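Local coordinates for protein bsobi restriction endonuclease (Geobacillus stearothermophilus, PDB 1DC1) that recognises the double-stranded DNA sequence 5'-CYCGRG-3' and cleaves it after the first C, acting as a homodimeric type II restriction endonuclease, at residues D[51-56]-D[109-114]; D[158-163]-D[183-188]; D[187-192]-D[318-323]. All blocks are in the same frame, centred on the assembly; numbering follows the deposited sequence.

In the fold
Contact 1 closes before the others open; contacts 2 and 3 overlap in sequence, sharing Ile187 and Ser188 on strand 184-191 of the mixed sheet, with centres about 15 Å apart. Contact 1 lies in an all-helical region, joining helix 21-53 to the start of helix 110-152; its centre is about 46 Å from that of contact 2 and about 58 Å from that of contact 3. Helix 110-152 then leads into strand 157-161, one side of contact 2. Contact 2 comes within about 4 Å of the bound DNA at its nearest atom. From the side chain of Asp212, a predicted magnesium ligand, that of Lys185 is about 10 Å away and that of Ile320, in contact 3, about 11 Å.

Contact 1 (D[51-56]-D[109-114]); sequences VAASVA and EFIDEL
In the helical region remote from the central sheet, Ile111 in the first turn of helix 110-152 packs against Ala53 and Ser54 of helix 21-53 and the turn that follows. The first torsion of Ile111 places CG1 anti to the carbonyl carbon (chi1 -66°). Its CD1 reaches the backbone, 3.5 Å from Ala53 O, and stands 4.2 Å from Ala53 CB. CG2 meets Ser54 OG at 3.8 Å, a van der Waals touch; the hydroxyl has its hydrogen bond with Lys50 O. Ala53 CB is also met by Leu114 CD2 at 4.1 Å, one helical turn beyond Phe110; Leu114 continues into a cluster with residues of helices 69-75 and 88-103. After helix 21-53 the chain makes a type I beta turn from Ala53 to Ala56, whose bond from Ala56 N to Ala53 O measures 3.0 Å. This turn brings Ala56 round to the ring of Phe110, where CZ lies 3.5 Å from Ala56 O, with the oxygen at the ring edge and near its plane. Ile111 CG1 sits above one face of the same ring, offset toward the rim. No hydrogen bond crosses between the segments. At the flank of the helix, Asp112 OD1 forms a salt bridge with Lys50, while Glu113 is paired with Arg117 and with Arg47 of the second subunit.

Contact 2 (D[158-163]-D[183-188]); sequences KWLDSR and FAKGIS
Two neighbouring antiparallel strands of the central mixed sheet, in a protein of the PD-(D/E)XK nuclease clan, meet where Lys158 pairs with Ser188 and Trp159 with Ile187. Lys158 and Ser188 form a hydrogen-bonded pair, Lys158 N to Ser188 O at 2.9 Å and Ser188 N to Lys158 O at 2.8 Å. Farther along, the second strand turns a corner at Lys185, whose N still gives a straight bond to Leu160 O (168° at the hydrogen). Trp159 and Ile187 project on the sheet face that helix 110-152 covers, Trp159 CB resting on Ile187 CD1 at 3.7 Å. The indole runs back toward Phe183, so that Phe183 O meets CZ3 at the ring edge, in its plane. That carbonyl also accepts from Ser162 N at 2.8 Å. At the end of the strand, Asp161 OD1 accepts from Arg163 N, closing an Asx turn, and takes Arg163 NH1 on its syn lone pair in a salt bridge. The first bond fixes the turn; the second, with the stack on Phe183, sets the guanidinium. The Arg163 chain bends at chi2 and chi3, and its guanidinium lies flat on the Phe183 ring as a cation-pi stack, with the planes 11° apart. CZ stands 3.6 Å from the ring centroid, almost on the ring normal, while NH1 stands over Phe183 CG and bonds Asp161 OD1, 2.9 Å away and 8° out of the guanidinium plane.

Contact 3 (D[187-192]-D[318-323]); sequences ISWTIN and RWIINI
Trp189 leaves strand 184-191 toward Ile321 at the end of helix 310-321, and its indole and the side chain of Ile191 share the strand side of the contact about equally. From CB, the first torsion puts CG between the backbone N and the carbonyl carbon (chi1 62°), and chi2 (96°) turns the ring. CD1 passes 3.9 Å from Ile321 O, without close contact. The next atom, NE1, gives its hydrogen to that same oxygen at 3.0 Å; the donor lies in the carbonyl plane, on a lone pair, although the bond is bent (145° at the hydrogen) and the oxygen is tilted out of the indole plane. CE2 and CZ2 then run over the helix backbone, CZ2 coming 3.6 Å from Ile321 CA. Ile321 CG1 lies above one face, offset toward the rim, 4.1 Å from CZ2. At the far end, CH2 touches Ile320 CG2 at 4.2 Å, the two side chains crossing at about a right angle.

Two residues on, Ile191 comes from the same side of its strand. Its CG2 also packs close to Ile321 O, at 3.1 Å, and its CD1 lies 3.1 Å from Asn322 OD1. The ND2 end of the Asn322 amide bonds back to Arg318 O (2.9 Å), from above the plane of that carbonyl, which steadies the amide while OD1 meets Ile191. The terminal carboxylate of Ile323 forms a salt bridge with Arg196 on strand 194-199, tying the chain end to the same sheet.

Because the chain stops at Ile323, Ile321 O has no amide four residues on to complete the helical pattern. The indole N-H of Trp189 supplies a donor to this helix-end carbonyl, which probably carries some of the negative polarisation of a helix C-terminus.

Contact 1 (D[51-56]-D[109-114])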
ATOM      1  N   VAL D  51     -23.558  -5.988  23.667  1.00 15.10           N
ATOM      2  CA  VAL D  51     -24.894  -5.942  24.234  1.00 14.93           C
ATOM      3  C   VAL D  51     -25.773  -6.921  23.449  1.00 14.99           C
ATOM      4  O   VAL D  51     -26.495  -7.719  24.041  1.00 18.53           O
ATOM      5  CB  VAL D  51     -25.496  -4.517  24.135  1.00 15.19           C
ATOM      6  CG1 VAL D  51     -27.012  -4.593  24.347  1.00 19.28           C
ATOM      7  CG2 VAL D  51     -24.812  -3.575  25.146  1.00 14.21           C
ATOM      8  N   ALA D  52     -25.693  -6.887  22.127  1.00 15.09           N
ATOM      9  CA  ALA D  52     -26.504  -7.770  21.285  1.00 16.11           C
ATOM     10  C   ALA D  52     -26.128  -9.232  21.409  1.00 19.04           C
ATOM     11  O   ALA D  52     -26.977 -10.098  21.521  1.00 20.05           O
ATOM     12  CB  ALA D  52     -26.367  -7.351  19.838  1.00 18.32           C
ATOM     13  N   ALA D  53     -24.838  -9.499  21.402  1.00 16.35           N
ATOM     14  CA  ALA D  53     -24.364 -10.851  21.467  1.00 17.11           C
ATOM     15  C   ALA D  53     -24.560 -11.484  22.811  1.00 21.57           C
ATOM     16  O   ALA D  53     -24.650 -12.719  22.906  1.00 20.79           O
ATOM     17  CB  ALA D  53     -22.904 -10.901  21.109  1.00 15.94           C
ATOM     18  N   SER D  54     -24.602 -10.659  23.855  1.00 17.83           N
ATOM     19  CA  SER D  54     -24.719 -11.184  25.200  1.00 18.12           C
ATOM     20  C   SER D  54     -25.994 -11.968  25.514  1.00 23.77           C
ATOM     21  O   SER D  54     -26.039 -12.693  26.532  1.00 22.79           O
ATOM     22  CB  SER D  54     -24.481 -10.083  26.206  1.00 16.63           C
ATOM     23  OG  SER D  54     -23.095  -9.790  26.279  1.00 21.60           O
ATOM     24  N   VAL D  55     -27.022 -11.850  24.663  1.00 22.07           N
ATOM     25  CA  VAL D  55     -28.223 -12.648  24.898  1.00 26.19           C
ATOM     26  C   VAL D  55     -27.976 -14.149  24.556  1.00 29.32           C
ATOM     27  O   VAL D  55     -28.723 -14.999  25.031  1.00 28.07           O
ATOM     28  CB  VAL D  55     -29.471 -12.090  24.177  1.00 24.90           C
ATOM     29  CG1 VAL D  55     -29.485 -10.567  24.280  1.00 22.70           C
ATOM     30  CG2 VAL D  55     -29.501 -12.546  22.775  1.00 21.96           C
ATOM     31  N   ALA D  56     -26.921 -14.475  23.783  1.00 27.30           N
ATOM     32  CA  ALA D  56     -26.586 -15.865  23.459  1.00 20.74           C
ATOM     33  C   ALA D  56     -25.957 -16.438  24.714  1.00 24.82           C
ATOM     34  O   ALA D  56     -25.075 -15.829  25.324  1.00 24.02           O
ATOM     35  CB  ALA D  56     -25.608 -15.921  22.322  1.00 15.00           C
ATOM     36  N   GLU D 109     -15.512 -17.267  28.619  1.00 20.86           N
ATOM     37  CA  GLU D 109     -15.089 -15.972  28.080  1.00 20.24           C
ATOM     38  C   GLU D 109     -15.395 -15.818  26.602  1.00 17.32           C
ATOM     39  O   GLU D 109     -14.780 -15.003  25.926  1.00 17.99           O
ATOM     40  CB  GLU D 109     -13.593 -15.800  28.286  1.00 21.55           C
ATOM     41  CG  GLU D 109     -13.136 -16.200  29.656  1.00 34.18           C
ATOM     42  CD  GLU D 109     -13.888 -15.457  30.726  1.00 39.54           C
ATOM     43  OE1 GLU D 109     -13.880 -14.216  30.661  1.00 42.82           O
ATOM     44  OE2 GLU D 109     -14.490 -16.108  31.618  1.00 45.03           O
ATOM     45  N   PHE D 110     -16.348 -16.587  26.097  1.00 15.53           N
ATOM     46  CA  PHE D 110     -16.683 -16.520  24.672  1.00 18.07           C
ATOM     47  C   PHE D 110     -17.203 -15.155  24.119  1.00 21.56           C
ATOM     48  O   PHE D 110     -16.924 -14.829  22.943  1.00 15.85           O
ATOM     49  CB  PHE D 110     -17.650 -17.670  24.275  1.00 18.71           C
ATOM     50  CG  PHE D 110     -19.141 -17.365  24.429  1.00 13.59           C
ATOM     51  CD1 PHE D 110     -19.829 -17.732  25.583  1.00 16.77           C
ATOM     52  CD2 PHE D 110     -19.876 -16.829  23.379  1.00 14.03           C
ATOM     53  CE1 PHE D 110     -21.208 -17.570  25.675  1.00 14.62           C
ATOM     54  CE2 PHE D 110     -21.249 -16.668  23.467  1.00 17.25           C
ATOM     55  CZ  PHE D 110     -21.918 -17.038  24.615  1.00 16.00           C
ATOM     56  N   ILE D 111     -17.920 -14.355  24.928  1.00 18.98           N
ATOM     57  CA  ILE D 111     -18.414 -13.063  24.422  1.00 17.86           C
ATOM     58  C   ILE D 111     -17.220 -12.139  24.209  1.00 14.31           C
ATOM     59  O   ILE D 111     -17.060 -11.587  23.128  1.00 13.13           O
ATOM     60  CB  ILE D 111     -19.459 -12.357  25.387  1.00 18.64           C
ATOM     61  CG1 ILE D 111     -20.774 -13.172  25.476  1.00 16.63           C
ATOM     62  CG2 ILE D 111     -19.754 -10.923  24.878  1.00 13.49           C
ATOM     63  CD1 ILE D 111     -21.476 -13.408  24.111  1.00 17.12           C
ATOM     64  N   ASP D 112     -16.350 -11.994  25.199  1.00 12.49           N
ATOM     65  CA  ASP D 112     -15.212 -11.114  24.965  1.00 12.23           C
ATOM     66  C   ASP D 112     -14.301 -11.700  23.889  1.00 15.38           C
ATOM     67  O   ASP D 112     -13.669 -10.941  23.185  1.00 13.26           O
ATOM     68  CB  ASP D 112     -14.426 -10.843  26.243  1.00 18.64           C
ATOM     69  CG  ASP D 112     -15.017  -9.716  27.091  1.00 12.84           C
ATOM     70  OD1 ASP D 112     -15.995  -9.031  26.706  1.00 16.91           O
ATOM     71  OD2 ASP D 112     -14.478  -9.528  28.176  1.00 21.38           O
ATOM     72  N   GLU D 113     -14.208 -13.031  23.772  1.00 12.29           N
ATOM     73  CA  GLU D 113     -13.407 -13.628  22.697  1.00 14.04           C
ATOM     74  C   GLU D 113     -13.940 -13.035  21.359  1.00 14.84           C
ATOM     75  O   GLU D 113     -13.167 -12.598  20.499  1.00 13.36           O
ATOM     76  CB  GLU D 113     -13.543 -15.168  22.673  1.00 11.89           C
ATOM     77  CG  GLU D 113     -12.646 -15.846  21.611  1.00 16.67           C
ATOM     78  CD  GLU D 113     -11.133 -15.709  21.896  1.00 18.77           C
ATOM     79  OE1 GLU D 113     -10.768 -15.462  23.065  1.00 18.18           O
ATOM     80  OE2 GLU D 113     -10.288 -15.854  20.965  1.00 21.13           O
ATOM     81  N   LEU D 114     -15.255 -13.016  21.194  1.00 12.53           N
ATOM     82  CA  LEU D 114     -15.881 -12.486  19.982  1.00 14.73           C
ATOM     83  C   LEU D 114     -15.597 -11.000  19.779  1.00 11.89           C
ATOM     84  O   LEU D 114     -15.199 -10.562  18.680  1.00 11.69           O
ATOM     85  CB  LEU D 114     -17.395 -12.670  20.064  1.00 12.87           C
ATOM     86  CG  LEU D 114     -18.234 -12.045  18.942  1.00 16.01           C
ATOM     87  CD1 LEU D 114     -17.714 -12.459  17.541  1.00 14.25           C
ATOM     88  CD2 LEU D 114     -19.693 -12.509  19.153  1.00 15.73           C
TER

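Contact 2 (D[158-163]-D[183-188])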
ATOM      1  N   LYS D 158     -15.888  29.517  -9.719  1.00 18.24           N
ATOM      2  CA  LYS D 158     -17.089  28.731  -9.503  1.00 17.16           C
ATOM      3  C   LYS D 158     -16.573  27.415  -8.970  1.00 14.00           C
ATOM      4  O   LYS D 158     -15.410  27.069  -9.210  1.00 16.23           O
ATOM      5  CB  LYS D 158     -17.822  28.510 -10.814  1.00 20.59           C
ATOM      6  CG  LYS D 158     -18.094  29.818 -11.538  1.00 27.08           C
ATOM      7  CD  LYS D 158     -18.847  29.573 -12.794  1.00 33.97           C
ATOM      8  CE  LYS D 158     -20.305  29.711 -12.553  1.00 40.15           C
ATOM      9  NZ  LYS D 158     -20.654  31.124 -12.785  1.00 46.47           N
ATOM     10  N   TRP D 159     -17.405  26.717  -8.210  1.00 18.34           N
ATOM     11  CA  TRP D 159     -16.980  25.461  -7.683  1.00 16.10           C
ATOM     12  C   TRP D 159     -18.027  24.389  -7.850  1.00 14.63           C
ATOM     13  O   TRP D 159     -19.195  24.664  -8.057  1.00 17.31           O
ATOM     14  CB  TRP D 159     -16.600  25.626  -6.240  1.00 15.63           C
ATOM     15  CG  TRP D 159     -17.761  25.868  -5.367  1.00 19.71           C
ATOM     16  CD1 TRP D 159     -18.534  26.991  -5.322  1.00 19.62           C
ATOM     17  CD2 TRP D 159     -18.248  24.990  -4.325  1.00 20.76           C
ATOM     18  NE1 TRP D 159     -19.469  26.870  -4.305  1.00 19.29           N
ATOM     19  CE2 TRP D 159     -19.311  25.655  -3.687  1.00 19.17           C
ATOM     20  CE3 TRP D 159     -17.878  23.704  -3.877  1.00 17.26           C
ATOM     21  CZ2 TRP D 159     -20.012  25.079  -2.622  1.00 20.83           C
ATOM     22  CZ3 TRP D 159     -18.564  23.142  -2.830  1.00 22.10           C
ATOM     23  CH2 TRP D 159     -19.621  23.827  -2.210  1.00 21.73           C
ATOM     24  N   LEU D 160     -17.570  23.151  -7.769  1.00 19.41           N
ATOM     25  CA  LEU D 160     -18.402  21.977  -7.928  1.00 20.41           C
ATOM     26  C   LEU D 160     -18.392  21.198  -6.609  1.00 21.26           C
ATOM     27  O   LEU D 160     -17.346  20.844  -6.062  1.00 19.07           O
ATOM     28  CB  LEU D 160     -17.879  21.144  -9.126  1.00 16.24           C
ATOM     29  CG  LEU D 160     -18.839  20.148  -9.777  1.00 18.05           C
ATOM     30  CD1 LEU D 160     -20.071  20.841 -10.393  1.00 18.35           C
ATOM     31  CD2 LEU D 160     -18.076  19.388 -10.826  1.00 18.67           C
ATOM     32  N   ASP D 161     -19.589  20.970  -6.100  1.00 19.21           N
ATOM     33  CA  ASP D 161     -19.780  20.297  -4.832  1.00 22.13           C
ATOM     34  C   ASP D 161     -19.658  18.787  -4.973  1.00 25.38           C
ATOM     35  O   ASP D 161     -20.495  18.159  -5.641  1.00 27.95           O
ATOM     36  CB  ASP D 161     -21.167  20.675  -4.316  1.00 27.90           C
ATOM     37  CG  ASP D 161     -21.325  20.434  -2.828  1.00 34.49           C
ATOM     38  OD1 ASP D 161     -20.781  19.426  -2.320  1.00 33.68           O
ATOM     39  OD2 ASP D 161     -21.998  21.251  -2.170  1.00 33.81           O
ATOM     40  N   SER D 162     -18.617  18.208  -4.358  1.00 26.12           N
ATOM     41  CA  SER D 162     -18.364  16.755  -4.407  1.00 26.17           C
ATOM     42  C   SER D 162     -19.573  15.922  -3.922  1.00 28.50           C
ATOM     43  O   SER D 162     -19.750  14.764  -4.339  1.00 28.06           O
ATOM     44  CB  SER D 162     -17.153  16.420  -3.567  1.00 20.82           C
ATOM     45  OG  SER D 162     -17.463  16.736  -2.225  1.00 23.24           O
ATOM     46  N   ARG D 163     -20.404  16.518  -3.064  1.00 25.64           N
ATOM     47  CA  ARG D 163     -21.606  15.848  -2.572  1.00 29.99           C
ATOM     48  C   ARG D 163     -22.665  15.669  -3.688  1.00 35.85           C
ATOM     49  O   ARG D 163     -23.498  14.740  -3.631  1.00 34.80           O
ATOM     50  CB  ARG D 163     -22.242  16.648  -1.432  1.00 29.24           C
ATOM     51  CG  ARG D 163     -21.540  16.522  -0.132  1.00 33.20           C
ATOM     52  CD  ARG D 163     -20.939  17.825   0.153  1.00 40.95           C
ATOM     53  NE  ARG D 163     -21.576  18.509   1.264  1.00 45.51           N
ATOM     54  CZ  ARG D 163     -21.856  19.813   1.280  1.00 46.02           C
ATOM     55  NH1 ARG D 163     -21.564  20.586   0.244  1.00 41.83           N
ATOM     56  NH2 ARG D 163     -22.373  20.364   2.369  1.00 54.36           N
ATOM     57  N   PHE D 183     -15.397  20.454   0.438  1.00 22.08           N
ATOM     58  CA  PHE D 183     -16.364  19.840  -0.466  1.00 24.85           C
ATOM     59  C   PHE D 183     -16.233  20.138  -1.925  1.00 19.97           C
ATOM     60  O   PHE D 183     -17.179  19.951  -2.675  1.00 24.67           O
ATOM     61  CB  PHE D 183     -17.759  20.236  -0.049  1.00 28.21           C
ATOM     62  CG  PHE D 183     -18.141  19.688   1.264  1.00 27.95           C
ATOM     63  CD1 PHE D 183     -18.190  18.301   1.446  1.00 29.04           C
ATOM     64  CD2 PHE D 183     -18.452  20.542   2.307  1.00 28.17           C
ATOM     65  CE1 PHE D 183     -18.548  17.760   2.648  1.00 32.77           C
ATOM     66  CE2 PHE D 183     -18.813  20.031   3.519  1.00 28.50           C
ATOM     67  CZ  PHE D 183     -18.865  18.619   3.696  1.00 34.18           C
ATOM     68  N   ALA D 184     -15.072  20.617  -2.329  1.00 20.42           N
ATOM     69  CA  ALA D 184     -14.875  20.934  -3.712  1.00 15.24           C
ATOM     70  C   ALA D 184     -14.227  19.812  -4.515  1.00 18.16           C
ATOM     71  O   ALA D 184     -13.100  19.376  -4.230  1.00 20.35           O
ATOM     72  CB  ALA D 184     -14.066  22.231  -3.859  1.00 13.60           C
ATOM     73  N   LYS D 185     -14.980  19.389  -5.539  1.00 19.30           N
ATOM     74  CA  LYS D 185     -14.607  18.368  -6.514  1.00 19.49           C
ATOM     75  C   LYS D 185     -13.860  19.065  -7.665  1.00 18.46           C
ATOM     76  O   LYS D 185     -13.041  18.470  -8.344  1.00 17.47           O
ATOM     77  CB  LYS D 185     -15.913  17.676  -7.003  1.00 21.96           C
ATOM     78  CG  LYS D 185     -15.881  16.899  -8.329  1.00 23.83           C
ATOM     79  CD  LYS D 185     -14.815  15.808  -8.328  1.00 23.94           C
ATOM     80  CE  LYS D 185     -14.824  14.993  -9.615  1.00 25.30           C
ATOM     81  NZ  LYS D 185     -14.401  13.590  -9.309  1.00 30.17           N
ATOM     82  N   GLY D 186     -14.141  20.350  -7.863  1.00 17.49           N
ATOM     83  CA  GLY D 186     -13.504  21.099  -8.937  1.00 15.42           C
ATOM     84  C   GLY D 186     -13.632  22.600  -8.701  1.00 15.80           C
ATOM     85  O   GLY D 186     -14.468  23.037  -7.904  1.00 16.95           O
ATOM     86  N   ILE D 187     -12.808  23.384  -9.387  1.00 13.27           N
ATOM     87  CA  ILE D 187     -12.807  24.842  -9.244  1.00 14.81           C
ATOM     88  C   ILE D 187     -12.622  25.351 -10.653  1.00 16.35           C
ATOM     89  O   ILE D 187     -11.875  24.744 -11.450  1.00 14.37           O
ATOM     90  CB  ILE D 187     -11.621  25.326  -8.371  1.00 15.52           C
ATOM     91  CG1 ILE D 187     -11.762  24.741  -6.953  1.00 15.05           C
ATOM     92  CG2 ILE D 187     -11.478  26.882  -8.417  1.00 14.67           C
ATOM     93  CD1 ILE D 187     -12.890  25.336  -6.145  1.00 14.31           C
ATOM     94  N   SER D 188     -13.301  26.440 -10.972  1.00 15.47           N
ATOM     95  CA  SER D 188     -13.197  26.990 -12.307  1.00 12.19           C
ATOM     96  C   SER D 188     -13.006  28.499 -12.287  1.00 15.40           C
ATOM     97  O   SER D 188     -13.661  29.185 -11.527  1.00 18.22           O
ATOM     98  CB  SER D 188     -14.461  26.617 -13.062  1.00 16.71           C
ATOM     99  OG  SER D 188     -14.318  26.988 -14.414  1.00 22.76           O
TER

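Contact 3 (D[187-192]-D[318-323])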
ATOM      1  N   ILE D 187     -12.808  23.384  -9.387  1.00 13.27           N
ATOM      2  CA  ILE D 187     -12.807  24.842  -9.244  1.00 14.81           C
ATOM      3  C   ILE D 187     -12.622  25.351 -10.653  1.00 16.35           C
ATOM      4  O   ILE D 187     -11.875  24.744 -11.450  1.00 14.37           O
ATOM      5  CB  ILE D 187     -11.621  25.326  -8.371  1.00 15.52           C
ATOM      6  CG1 ILE D 187     -11.762  24.741  -6.953  1.00 15.05           C
ATOM      7  CG2 ILE D 187     -11.478  26.882  -8.417  1.00 14.67           C
ATOM      8  CD1 ILE D 187     -12.890  25.336  -6.145  1.00 14.31           C
ATOM      9  N   SER D 188     -13.301  26.440 -10.972  1.00 15.47           N
ATOM     10  CA  SER D 188     -13.197  26.990 -12.307  1.00 12.19           C
ATOM     11  C   SER D 188     -13.006  28.499 -12.287  1.00 15.40           C
ATOM     12  O   SER D 188     -13.661  29.185 -11.527  1.00 18.22           O
ATOM     13  CB  SER D 188     -14.461  26.617 -13.062  1.00 16.71           C
ATOM     14  OG  SER D 188     -14.318  26.988 -14.414  1.00 22.76           O
ATOM     15  N   TRP D 189     -12.135  29.029 -13.131  1.00 16.26           N
ATOM     16  CA  TRP D 189     -11.900  30.479 -13.191  1.00 17.08           C
ATOM     17  C   TRP D 189     -11.554  30.941 -14.625  1.00 20.81           C
ATOM     18  O   TRP D 189     -11.481  30.147 -15.587  1.00 18.38           O
ATOM     19  CB  TRP D 189     -10.734  30.897 -12.281  1.00 16.83           C
ATOM     20  CG  TRP D 189      -9.407  30.270 -12.696  1.00 18.40           C
ATOM     21  CD1 TRP D 189      -8.410  30.827 -13.490  1.00 13.48           C
ATOM     22  CD2 TRP D 189      -8.932  28.943 -12.318  1.00 17.67           C
ATOM     23  NE1 TRP D 189      -7.356  29.922 -13.606  1.00 15.35           N
ATOM     24  CE2 TRP D 189      -7.647  28.771 -12.908  1.00 17.01           C
ATOM     25  CE3 TRP D 189      -9.474  27.897 -11.537  1.00 14.77           C
ATOM     26  CZ2 TRP D 189      -6.892  27.570 -12.732  1.00 21.51           C
ATOM     27  CZ3 TRP D 189      -8.726  26.713 -11.357  1.00 13.26           C
ATOM     28  CH2 TRP D 189      -7.464  26.559 -11.945  1.00 14.24           C
ATOM     29  N   THR D 190     -11.352  32.247 -14.758  1.00 21.66           N
ATOM     30  CA  THR D 190     -10.986  32.861 -16.031  1.00 24.20           C
ATOM     31  C   THR D 190      -9.821  33.799 -15.725  1.00 25.15           C
ATOM     32  O   THR D 190      -9.898  34.623 -14.820  1.00 28.25           O
ATOM     33  CB  THR D 190     -12.122  33.687 -16.638  1.00 20.21           C
ATOM     34  OG1 THR D 190     -13.235  32.845 -16.913  1.00 23.05           O
ATOM     35  CG2 THR D 190     -11.670  34.320 -17.936  1.00 23.02           C
ATOM     36  N   ILE D 191      -8.738  33.641 -16.474  1.00 23.38           N
ATOM     37  CA  ILE D 191      -7.556  34.460 -16.291  1.00 25.60           C
ATOM     38  C   ILE D 191      -7.117  34.917 -17.695  1.00 28.60           C
ATOM     39  O   ILE D 191      -6.979  34.108 -18.593  1.00 22.95           O
ATOM     40  CB  ILE D 191      -6.415  33.637 -15.591  1.00 23.82           C
ATOM     41  CG1 ILE D 191      -5.114  34.425 -15.625  1.00 29.10           C
ATOM     42  CG2 ILE D 191      -6.201  32.295 -16.280  1.00 23.79           C
ATOM     43  CD1 ILE D 191      -4.863  35.189 -14.356  1.00 20.46           C
ATOM     44  N   ASN D 192      -6.925  36.211 -17.902  1.00 29.80           N
ATOM     45  CA  ASN D 192      -6.515  36.725 -19.220  1.00 30.01           C
ATOM     46  C   ASN D 192      -7.474  36.317 -20.343  1.00 25.87           C
ATOM     47  O   ASN D 192      -7.038  36.102 -21.474  1.00 29.15           O
ATOM     48  CB  ASN D 192      -5.112  36.209 -19.603  1.00 27.61           C
ATOM     49  CG  ASN D 192      -4.004  36.819 -18.747  1.00 33.65           C
ATOM     50  OD1 ASN D 192      -3.991  38.023 -18.494  1.00 38.51           O
ATOM     51  ND2 ASN D 192      -3.070  35.984 -18.295  1.00 35.07           N
ATOM     52  N   ARG D 318      -0.044  29.434  -7.850  1.00 18.62           N
ATOM     53  CA  ARG D 318      -0.110  30.688  -8.586  1.00 18.64           C
ATOM     54  C   ARG D 318       0.223  30.394 -10.057  1.00 20.61           C
ATOM     55  O   ARG D 318      -0.421  30.911 -10.964  1.00 19.96           O
ATOM     56  CB  ARG D 318       0.847  31.676  -7.927  1.00 23.72           C
ATOM     57  CG  ARG D 318       1.225  32.850  -8.760  1.00 41.69           C
ATOM     58  CD  ARG D 318       1.902  33.921  -7.905  1.00 52.19           C
ATOM     59  NE  ARG D 318       1.664  35.253  -8.472  1.00 64.90           N
ATOM     60  CZ  ARG D 318       2.612  36.133  -8.796  1.00 64.89           C
ATOM     61  NH1 ARG D 318       3.902  35.846  -8.614  1.00 64.60           N
ATOM     62  NH2 ARG D 318       2.258  37.317  -9.292  1.00 71.94           N
ATOM     63  N   TRP D 319       1.202  29.527 -10.283  1.00 17.75           N
ATOM     64  CA  TRP D 319       1.558  29.139 -11.622  1.00 18.25           C
ATOM     65  C   TRP D 319       0.373  28.410 -12.303  1.00 23.18           C
ATOM     66  O   TRP D 319       0.073  28.675 -13.481  1.00 21.52           O
ATOM     67  CB  TRP D 319       2.775  28.225 -11.560  1.00 16.12           C
ATOM     68  CG  TRP D 319       3.056  27.521 -12.867  1.00 20.87           C
ATOM     69  CD1 TRP D 319       3.608  28.064 -13.997  1.00 19.95           C
ATOM     70  CD2 TRP D 319       2.792  26.152 -13.173  1.00 20.47           C
ATOM     71  NE1 TRP D 319       3.706  27.125 -14.980  1.00 23.06           N
ATOM     72  CE2 TRP D 319       3.216  25.935 -14.506  1.00 23.15           C
ATOM     73  CE3 TRP D 319       2.236  25.083 -12.450  1.00 20.25           C
ATOM     74  CZ2 TRP D 319       3.106  24.695 -15.132  1.00 19.50           C
ATOM     75  CZ3 TRP D 319       2.126  23.847 -13.076  1.00 18.43           C
ATOM     76  CH2 TRP D 319       2.558  23.664 -14.401  1.00 20.30           C
ATOM     77  N   ILE D 320      -0.291  27.496 -11.572  1.00 17.35           N
ATOM     78  CA  ILE D 320      -1.402  26.737 -12.140  1.00 18.16           C
ATOM     79  C   ILE D 320      -2.532  27.628 -12.617  1.00 18.13           C
ATOM     80  O   ILE D 320      -3.095  27.420 -13.686  1.00 20.19           O
ATOM     81  CB  ILE D 320      -1.972  25.722 -11.117  1.00 20.71           C
ATOM     82  CG1 ILE D 320      -1.239  24.401 -11.296  1.00 22.20           C
ATOM     83  CG2 ILE D 320      -3.495  25.477 -11.348  1.00 25.08           C
ATOM     84  CD1 ILE D 320      -1.488  23.428 -10.181  1.00 27.38           C
ATOM     85  N   ILE D 321      -2.848  28.622 -11.802  1.00 18.32           N
ATOM     86  CA  ILE D 321      -3.918  29.553 -12.082  1.00 22.13           C
ATOM     87  C   ILE D 321      -3.633  30.398 -13.337  1.00 26.10           C
ATOM     88  O   ILE D 321      -4.558  30.848 -14.033  1.00 24.12           O
ATOM     89  CB  ILE D 321      -4.159  30.462 -10.810  1.00 25.45           C
ATOM     90  CG1 ILE D 321      -4.985  29.697  -9.771  1.00 22.23           C
ATOM     91  CG2 ILE D 321      -4.879  31.715 -11.173  1.00 30.11           C
ATOM     92  CD1 ILE D 321      -4.516  29.975  -8.433  1.00 29.91           C
ATOM     93  N   ASN D 322      -2.352  30.584 -13.633  1.00 23.11           N
ATOM     94  CA  ASN D 322      -1.957  31.391 -14.780  1.00 28.34           C
ATOM     95  C   ASN D 322      -1.621  30.621 -16.028  1.00 29.44           C
ATOM     96  O   ASN D 322      -1.265  31.231 -17.010  1.00 33.91           O
ATOM     97  CB  ASN D 322      -0.783  32.296 -14.393  1.00 32.66           C
ATOM     98  CG  ASN D 322      -1.225  33.487 -13.547  1.00 39.49           C
ATOM     99  OD1 ASN D 322      -1.857  34.423 -14.064  1.00 46.20           O
ATOM    100  ND2 ASN D 322      -0.910  33.457 -12.240  1.00 37.27           N
ATOM    101  N   ILE D 323      -1.731  29.296 -15.984  1.00 30.03           N
ATOM    102  CA  ILE D 323      -1.464  28.426 -17.131  1.00 29.48           C
ATOM    103  C   ILE D 323      -2.475  28.746 -18.249  1.00 30.15           C
ATOM    104  O   ILE D 323      -2.146  28.389 -19.390  1.00 41.12           O
ATOM    105  CB  ILE D 323      -1.632  26.918 -16.760  1.00 27.87           C
ATOM    106  CG1 ILE D 323      -0.549  26.475 -15.793  1.00 26.11           C
ATOM    107  CG2 ILE D 323      -1.630  26.050 -18.023  1.00 30.86           C
ATOM    108  CD1 ILE D 323      -0.738  25.048 -15.400  1.00 27.61           C
ATOM    109  OXT ILE D 323      -3.558  29.334 -17.976  1.00 35.27           O
TER